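Local structure of YcgJ protein (Bacillus subtilis, 1XXL) at residues Q74-D86 and F100-V113. The protein is of unsettled function but probably acts as a methyltransferase that uses S-adenosylmethionine as its methyl donor. Residues are numbered along the deposited sequence; the frame is centred on the assembly and turned at random.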
ATOM      1  N   GLN A  74     -12.956   8.496   8.286  1.00 15.18           N
ATOM      2  CA  GLN A  74     -13.022   8.277   9.714  1.00 15.05           C
ATOM      3  C   GLN A  74     -11.739   7.660  10.194  1.00 14.87           C
ATOM      4  O   GLN A  74     -10.950   7.160   9.391  1.00 13.44           O
ATOM      5  CB  GLN A  74     -14.245   7.446  10.089  1.00 14.71           C
ATOM      6  CG  GLN A  74     -14.280   6.016   9.587  1.00 16.06           C
ATOM      7  CD  GLN A  74     -15.582   5.322  10.000  1.00 14.98           C
ATOM      8  OE1 GLN A  74     -16.662   5.658   9.518  1.00 16.40           O
ATOM      9  NE2 GLN A  74     -15.477   4.370  10.902  1.00 15.39           N
ATOM     10  N   GLN A  75     -11.516   7.749  11.501  1.00 15.23           N
ATOM     11  CA  GLN A  75     -10.359   7.139  12.098  1.00 16.08           C
ATOM     12  C   GLN A  75     -10.626   5.651  12.347  1.00 15.96           C
ATOM     13  O   GLN A  75     -11.691   5.263  12.828  1.00 15.31           O
ATOM     14  CB  GLN A  75      -9.964   7.832  13.406  1.00 15.91           C
ATOM     15  CG  GLN A  75      -8.685   7.266  14.031  1.00 16.68           C
ATOM     16  CD  GLN A  75      -8.250   8.009  15.295  1.00 19.04           C
ATOM     17  OE1 GLN A  75      -9.067   8.642  15.966  1.00 22.98           O
ATOM     18  NE2 GLN A  75      -6.957   7.936  15.617  1.00 20.80           N
ATOM     19  N   GLY A  76      -9.641   4.826  12.024  1.00 16.56           N
ATOM     20  CA  GLY A  76      -9.718   3.400  12.330  1.00 17.02           C
ATOM     21  C   GLY A  76      -8.548   2.654  11.745  1.00 17.71           C
ATOM     22  O   GLY A  76      -7.752   3.230  11.001  1.00 17.29           O
ATOM     23  N   THR A  77      -8.455   1.372  12.088  1.00 18.70           N
ATOM     24  CA  THR A  77      -7.395   0.495  11.607  1.00 20.07           C
ATOM     25  C   THR A  77      -7.999  -0.692  10.872  1.00 19.43           C
ATOM     26  O   THR A  77      -9.113  -1.108  11.163  1.00 19.22           O
ATOM     27  CB  THR A  77      -6.509  -0.005  12.759  1.00 20.32           C
ATOM     28  OG1 THR A  77      -7.307  -0.734  13.697  1.00 23.35           O
ATOM     29  CG2 THR A  77      -5.852   1.168  13.472  1.00 22.16           C
ATOM     30  N   ALA A  78      -7.244  -1.229   9.915  1.00 19.68           N
ATOM     31  CA  ALA A  78      -7.651  -2.404   9.144  1.00 19.58           C
ATOM     32  C   ALA A  78      -7.857  -3.632  10.022  1.00 19.11           C
ATOM     33  O   ALA A  78      -8.653  -4.513   9.692  1.00 19.17           O
ATOM     34  CB  ALA A  78      -6.590  -2.705   8.080  1.00 19.96           C
ATOM     35  N   GLU A  79      -7.128  -3.708  11.132  1.00 18.98           N
ATOM     36  CA  GLU A  79      -7.223  -4.873  12.019  1.00 19.86           C
ATOM     37  C   GLU A  79      -8.552  -4.933  12.765  1.00 19.59           C
ATOM     38  O   GLU A  79      -8.899  -5.955  13.308  1.00 20.64           O
ATOM     39  CB  GLU A  79      -6.066  -4.899  13.028  1.00 19.87           C
ATOM     40  CG  GLU A  79      -4.730  -5.283  12.407  1.00 21.52           C
ATOM     41  CD  GLU A  79      -3.924  -4.109  11.879  1.00 23.01           C
ATOM     42  OE1 GLU A  79      -4.385  -2.943  11.966  1.00 22.84           O
ATOM     43  OE2 GLU A  79      -2.798  -4.356  11.394  1.00 24.25           O
ATOM     44  N   SER A  80      -9.281  -3.831  12.800  1.00 19.78           N
ATOM     45  CA  SER A  80     -10.600  -3.794  13.432  1.00 20.44           C
ATOM     46  C   SER A  80     -11.485  -2.811  12.705  1.00 19.01           C
ATOM     47  O   SER A  80     -11.604  -1.665  13.090  1.00 19.94           O
ATOM     48  CB  SER A  80     -10.481  -3.393  14.910  1.00 21.38           C
ATOM     49  OG  SER A  80     -11.712  -3.632  15.589  1.00 25.91           O
ATOM     50  N   LEU A  81     -12.071  -3.256  11.612  1.00 18.16           N
ATOM     51  CA  LEU A  81     -13.015  -2.445  10.862  1.00 17.01           C
ATOM     52  C   LEU A  81     -14.393  -2.516  11.535  1.00 16.60           C
ATOM     53  O   LEU A  81     -14.868  -3.597  11.877  1.00 16.02           O
ATOM     54  CB  LEU A  81     -13.123  -2.939   9.425  1.00 17.06           C
ATOM     55  CG  LEU A  81     -11.839  -2.864   8.619  1.00 17.64           C
ATOM     56  CD1 LEU A  81     -12.031  -3.575   7.294  1.00 18.44           C
ATOM     57  CD2 LEU A  81     -11.409  -1.413   8.427  1.00 16.69           C
ATOM     58  N   PRO A  82     -15.035  -1.359  11.722  1.00 15.89           N
ATOM     59  CA  PRO A  82     -16.320  -1.330  12.404  1.00 15.59           C
ATOM     60  C   PRO A  82     -17.545  -1.727  11.560  1.00 14.81           C
ATOM     61  O   PRO A  82     -18.645  -1.785  12.086  1.00 14.50           O
ATOM     62  CB  PRO A  82     -16.412   0.138  12.837  1.00 15.71           C
ATOM     63  CG  PRO A  82     -15.722   0.889  11.690  1.00 14.99           C
ATOM     64  CD  PRO A  82     -14.562   0.001  11.367  1.00 16.23           C
ATOM     65  N   PHE A  83     -17.350  -2.037  10.281  1.00 14.75           N
ATOM     66  CA  PHE A  83     -18.433  -2.119   9.326  1.00 14.44           C
ATOM     67  C   PHE A  83     -19.047  -3.482   9.367  1.00 14.47           C
ATOM     68  O   PHE A  83     -18.405  -4.418   9.808  1.00 14.64           O
ATOM     69  CB  PHE A  83     -17.926  -1.797   7.910  1.00 14.67           C
ATOM     70  CG  PHE A  83     -17.215  -0.476   7.838  1.00 14.41           C
ATOM     71  CD1 PHE A  83     -17.925   0.706   7.997  1.00 14.57           C
ATOM     72  CD2 PHE A  83     -15.853  -0.418   7.675  1.00 13.33           C
ATOM     73  CE1 PHE A  83     -17.287   1.933   7.961  1.00 15.82           C
ATOM     74  CE2 PHE A  83     -15.198   0.809   7.644  1.00 16.17           C
ATOM     75  CZ  PHE A  83     -15.909   1.987   7.792  1.00 15.27           C
ATOM     76  N   PRO A  84     -20.304  -3.604   8.912  1.00 14.66           N
ATOM     77  CA  PRO A  84     -20.960  -4.911   8.866  1.00 15.43           C
ATOM     78  C   PRO A  84     -20.298  -5.877   7.867  1.00 15.35           C
ATOM     79  O   PRO A  84     -19.632  -5.438   6.932  1.00 15.56           O
ATOM     80  CB  PRO A  84     -22.370  -4.572   8.368  1.00 15.39           C
ATOM     81  CG  PRO A  84     -22.516  -3.130   8.522  1.00 15.87           C
ATOM     82  CD  PRO A  84     -21.181  -2.540   8.397  1.00 14.32           C
ATOM     83  N   ASP A  85     -20.531  -7.172   8.045  1.00 16.40           N
ATOM     84  CA  ASP A  85     -20.120  -8.179   7.065  1.00 16.58           C
ATOM     85  C   ASP A  85     -20.684  -7.815   5.696  1.00 16.85           C
ATOM     86  O   ASP A  85     -21.771  -7.231   5.602  1.00 17.58           O
ATOM     87  CB  ASP A  85     -20.645  -9.568   7.435  1.00 17.25           C
ATOM     88  CG  ASP A  85     -20.160 -10.064   8.788  1.00 19.38           C
ATOM     89  OD1 ASP A  85     -19.400  -9.376   9.490  1.00 21.21           O
ATOM     90  OD2 ASP A  85     -20.576 -11.171   9.184  1.00 25.25           O
ATOM     91  N   ASP A  86     -19.974  -8.184   4.633  1.00 16.23           N
ATOM     92  CA  ASP A  86     -20.501  -8.065   3.266  1.00 16.76           C
ATOM     93  C   ASP A  86     -21.095  -6.686   2.942  1.00 16.51           C
ATOM     94  O   ASP A  86     -22.234  -6.584   2.472  1.00 16.01           O
ATOM     95  CB  ASP A  86     -21.557  -9.156   3.015  1.00 17.43           C
ATOM     96  CG  ASP A  86     -21.040 -10.562   3.339  1.00 20.60           C
ATOM     97  OD1 ASP A  86     -20.226 -11.098   2.568  1.00 23.70           O
ATOM     98  OD2 ASP A  86     -21.428 -11.120   4.390  1.00 26.65           O
ATOM     99  N   PHE A 100       0.689  -2.038   8.490  1.00 17.10           N
ATOM    100  CA  PHE A 100      -0.257  -2.755   9.355  1.00 18.09           C
ATOM    101  C   PHE A 100       0.485  -3.449  10.492  1.00 17.96           C
ATOM    102  O   PHE A 100       1.477  -4.084  10.256  1.00 18.33           O
ATOM    103  CB  PHE A 100      -1.021  -3.849   8.585  1.00 18.14           C
ATOM    104  CG  PHE A 100      -1.966  -3.352   7.540  1.00 18.07           C
ATOM    105  CD1 PHE A 100      -2.314  -2.022   7.433  1.00 19.11           C
ATOM    106  CD2 PHE A 100      -2.527  -4.244   6.663  1.00 19.21           C
ATOM    107  CE1 PHE A 100      -3.208  -1.614   6.465  1.00 19.13           C
ATOM    108  CE2 PHE A 100      -3.420  -3.834   5.697  1.00 19.38           C
ATOM    109  CZ  PHE A 100      -3.764  -2.519   5.612  1.00 19.70           C
ATOM    110  N   SER A 101      -0.032  -3.363  11.709  1.00 18.69           N
ATOM    111  CA  SER A 101       0.590  -4.038  12.852  1.00 19.25           C
ATOM    112  C   SER A 101       0.350  -5.553  12.803  1.00 19.10           C
ATOM    113  O   SER A 101       1.122  -6.325  13.384  1.00 19.57           O
ATOM    114  CB  SER A 101       0.048  -3.462  14.171  1.00 19.61           C
ATOM    115  OG  SER A 101      -1.350  -3.693  14.263  1.00 21.85           O
ATOM    116  N   ASP A 102      -0.730  -5.971  12.133  1.00 18.65           N
ATOM    117  CA  ASP A 102      -1.069  -7.392  12.002  1.00 18.23           C
ATOM    118  C   ASP A 102      -1.786  -7.621  10.673  1.00 17.09           C
ATOM    119  O   ASP A 102      -3.011  -7.640  10.591  1.00 16.51           O
ATOM    120  CB  ASP A 102      -1.907  -7.855  13.211  1.00 17.94           C
ATOM    121  CG  ASP A 102      -2.138  -9.360  13.249  1.00 19.77           C
ATOM    122  OD1 ASP A 102      -1.856 -10.088  12.274  1.00 22.53           O
ATOM    123  OD2 ASP A 102      -2.641  -9.825  14.286  1.00 25.87           O
ATOM    124  N   VAL A 103      -0.994  -7.819   9.636  1.00 16.64           N
ATOM    125  CA  VAL A 103      -1.516  -7.942   8.276  1.00 16.73           C
ATOM    126  C   VAL A 103      -2.464  -9.144   8.125  1.00 16.39           C
ATOM    127  O   VAL A 103      -3.478  -9.045   7.426  1.00 15.09           O
ATOM    128  CB  VAL A 103      -0.368  -7.931   7.205  1.00 16.76           C
ATOM    129  CG1 VAL A 103       0.630  -9.096   7.388  1.00 16.85           C
ATOM    130  CG2 VAL A 103      -0.957  -7.926   5.806  1.00 17.51           C
ATOM    131  N   ARG A 104      -2.175 -10.249   8.822  1.00 16.39           N
ATOM    132  CA  ARG A 104      -3.045 -11.424   8.789  1.00 17.32           C
ATOM    133  C   ARG A 104      -4.473 -11.123   9.281  1.00 16.09           C
ATOM    134  O   ARG A 104      -5.442 -11.550   8.680  1.00 15.66           O
ATOM    135  CB  ARG A 104      -2.451 -12.566   9.632  1.00 18.82           C
ATOM    136  CG  ARG A 104      -1.234 -13.281   9.028  1.00 22.50           C
ATOM    137  CD  ARG A 104      -1.572 -14.123   7.791  1.00 31.85           C
ATOM    138  NE  ARG A 104      -2.784 -14.975   7.873  1.00 34.63           N
ATOM    139  CZ  ARG A 104      -2.966 -16.139   7.247  1.00 35.27           C
ATOM    140  NH1 ARG A 104      -2.016 -16.717   6.506  1.00 37.19           N
ATOM    141  NH2 ARG A 104      -4.111 -16.776   7.431  1.00 37.91           N
ATOM    142  N   LYS A 105      -4.578 -10.394  10.385  1.00 16.43           N
ATOM    143  CA  LYS A 105      -5.866  -9.922  10.895  1.00 16.02           C
ATOM    144  C   LYS A 105      -6.507  -8.867   9.966  1.00 15.40           C
ATOM    145  O   LYS A 105      -7.717  -8.874   9.784  1.00 15.84           O
ATOM    146  CB  LYS A 105      -5.685  -9.390  12.319  1.00 16.50           C
ATOM    147  CG  LYS A 105      -6.957  -8.865  13.003  1.00 18.93           C
ATOM    148  CD  LYS A 105      -8.187  -9.789  12.836  1.00 21.18           C
ATOM    149  CE  LYS A 105      -9.236  -9.533  13.930  1.00 22.71           C
ATOM    150  NZ  LYS A 105     -10.293 -10.596  13.921  1.00 24.63           N
ATOM    151  N   ALA A 106      -5.700  -7.991   9.351  1.00 15.15           N
ATOM    152  CA  ALA A 106      -6.201  -7.006   8.359  1.00 14.37           C
ATOM    153  C   ALA A 106      -6.943  -7.701   7.189  1.00 14.52           C
ATOM    154  O   ALA A 106      -8.068  -7.334   6.860  1.00 13.64           O
ATOM    155  CB  ALA A 106      -5.059  -6.142   7.831  1.00 13.91           C
ATOM    156  N   VAL A 107      -6.316  -8.718   6.590  1.00 14.18           N
ATOM    157  CA  VAL A 107      -6.906  -9.449   5.465  1.00 14.05           C
ATOM    158  C   VAL A 107      -8.162 -10.177   5.863  1.00 14.10           C
ATOM    159  O   VAL A 107      -9.102 -10.276   5.078  1.00 13.32           O
ATOM    160  CB  VAL A 107      -5.912 -10.464   4.832  1.00 14.65           C
ATOM    161  CG1 VAL A 107      -6.600 -11.276   3.710  1.00 14.67           C
ATOM    162  CG2 VAL A 107      -4.699  -9.731   4.266  1.00 14.44           C
ATOM    163  N   ARG A 108      -8.179 -10.701   7.085  1.00 14.80           N
ATOM    164  CA  ARG A 108      -9.352 -11.368   7.601  1.00 15.60           C
ATOM    165  C   ARG A 108     -10.521 -10.366   7.689  1.00 14.10           C
ATOM    166  O   ARG A 108     -11.659 -10.675   7.327  1.00 13.70           O
ATOM    167  CB  ARG A 108      -8.999 -11.992   8.967  1.00 16.22           C
ATOM    168  CG  ARG A 108      -9.997 -12.949   9.554  1.00 18.28           C
ATOM    169  CD  ARG A 108      -9.551 -13.426  10.969  1.00 22.93           C
ATOM    170  NE  ARG A 108      -8.083 -13.539  11.049  1.00 30.45           N
ATOM    171  CZ  ARG A 108      -7.358 -13.528  12.175  1.00 32.97           C
ATOM    172  NH1 ARG A 108      -7.942 -13.471  13.376  1.00 36.29           N
ATOM    173  NH2 ARG A 108      -6.029 -13.606  12.100  1.00 31.85           N
ATOM    174  N   GLU A 109     -10.228  -9.160   8.149  1.00 13.12           N
ATOM    175  CA  GLU A 109     -11.228  -8.089   8.240  1.00 13.64           C
ATOM    176  C   GLU A 109     -11.688  -7.597   6.858  1.00 12.83           C
ATOM    177  O   GLU A 109     -12.885  -7.394   6.643  1.00 12.09           O
ATOM    178  CB  GLU A 109     -10.683  -6.913   9.068  1.00 13.66           C
ATOM    179  CG  GLU A 109     -10.768  -7.117  10.558  1.00 15.63           C
ATOM    180  CD  GLU A 109     -12.215  -7.088  11.093  1.00 18.27           C
ATOM    181  OE1 GLU A 109     -12.762  -8.197  11.308  1.00 19.66           O
ATOM    182  OE2 GLU A 109     -12.803  -5.990  11.292  1.00 17.34           O
ATOM    183  N   VAL A 110     -10.731  -7.415   5.939  1.00 12.26           N
ATOM    184  CA  VAL A 110     -11.037  -7.062   4.562  1.00 12.62           C
ATOM    185  C   VAL A 110     -11.998  -8.086   3.973  1.00 12.52           C
ATOM    186  O   VAL A 110     -13.025  -7.705   3.423  1.00 11.13           O
ATOM    187  CB  VAL A 110      -9.769  -6.965   3.685  1.00 12.75           C
ATOM    188  CG1 VAL A 110     -10.107  -7.014   2.207  1.00 13.80           C
ATOM    189  CG2 VAL A 110      -9.014  -5.709   4.015  1.00 13.34           C
ATOM    190  N   ALA A 111     -11.677  -9.382   4.096  1.00 12.38           N
ATOM    191  CA  ALA A 111     -12.541 -10.414   3.552  1.00 12.70           C
ATOM    192  C   ALA A 111     -13.923 -10.388   4.182  1.00 13.16           C
ATOM    193  O   ALA A 111     -14.925 -10.579   3.479  1.00 14.47           O
ATOM    194  CB  ALA A 111     -11.906 -11.816   3.709  1.00 13.50           C
ATOM    195  N   ARG A 112     -13.997 -10.142   5.494  1.00 12.65           N
ATOM    196  CA  ARG A 112     -15.281 -10.108   6.199  1.00 12.77           C
ATOM    197  C   ARG A 112     -16.219  -9.017   5.657  1.00 12.69           C
ATOM    198  O   ARG A 112     -17.376  -9.286   5.367  1.00 12.21           O
ATOM    199  CB  ARG A 112     -15.076  -9.923   7.720  1.00 12.88           C
ATOM    200  CG  ARG A 112     -16.347  -9.809   8.481  1.00 12.16           C
ATOM    201  CD  ARG A 112     -16.094  -9.639   9.963  1.00 13.28           C
ATOM    202  NE  ARG A 112     -15.593  -8.316  10.282  1.00 12.70           N
ATOM    203  CZ  ARG A 112     -16.330  -7.207  10.285  1.00 13.50           C
ATOM    204  NH1 ARG A 112     -17.603  -7.251   9.977  1.00 14.02           N
ATOM    205  NH2 ARG A 112     -15.784  -6.051  10.596  1.00 15.05           N
ATOM    206  N   VAL A 113     -15.706  -7.797   5.512  1.00 13.19           N
ATOM    207  CA  VAL A 113     -16.517  -6.645   5.082  1.00 12.96           C
ATOM    208  C   VAL A 113     -16.731  -6.542   3.569  1.00 13.26           C
ATOM    209  O   VAL A 113     -17.574  -5.759   3.122  1.00 12.18           O
ATOM    210  CB  VAL A 113     -15.981  -5.273   5.640  1.00 12.80           C
ATOM    211  CG1 VAL A 113     -15.889  -5.314   7.138  1.00 12.34           C
ATOM    212  CG2 VAL A 113     -14.645  -4.878   5.039  1.00 12.97           C
TER
HETATM  213  O   HOH W   1      -2.260  -1.148  11.914  1.00 36.56           O
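Glu109 OE2 is gripped from two sides of the contact: Leu81 N in the facing loop donates to its anti lone pair at 2.8 Å, while Arg112 NH2, one helical turn on, reaches it from the syn side, tilted well out of the carboxylate plane, at 3.1 Å. Arg112 NE takes the other carboxylate oxygen, so the guanidinium meets Glu109 side-on. Its far end turns to the loop: NH1 and NH2 both point at Phe83 O, at 2.9 and 3.2 Å, and NH1 also forms a salt bridge with Asp85 OD1 (2.8 Å). All these partners lie close to the guanidinium plane, which fixes its rotation, and Val113 CG1 rests against one face. The arginine runs extended to CD, and the bend at chi3 (73°) swings the guanidinium back alongside the Glu109 carboxylate, which lies at its edge. Beyond it, Asp86 N closes on Arg112 O near the end of the helix.

At the other end, Glu79 OE2 accepts from Asp102 N at 2.7 Å, 30° out of the carboxylate plane, while a water links Glu79 OE1 to Ser101 N. Glu79 thus ties its loop to the backbone leading into the helix, where Asp102 is the N-cap. Ala78, which with Glu79 is assigned to the S-adenosylmethionine site, sets its CB over one face of the Phe100 ring and against Ala106 CB (3.8 Å). Leu81 CD1 packs on Val113 CG2.

In this Rossmann-like methyltransferase domain, the loop after strand 71-75 runs along helix 103-113. Ala78, Phe100 and Val110 also touch Ile28 of strand 24-28, Val113 meets strand 88-94, and Val103 and Val107 pack on Trp157 of helix 154-163.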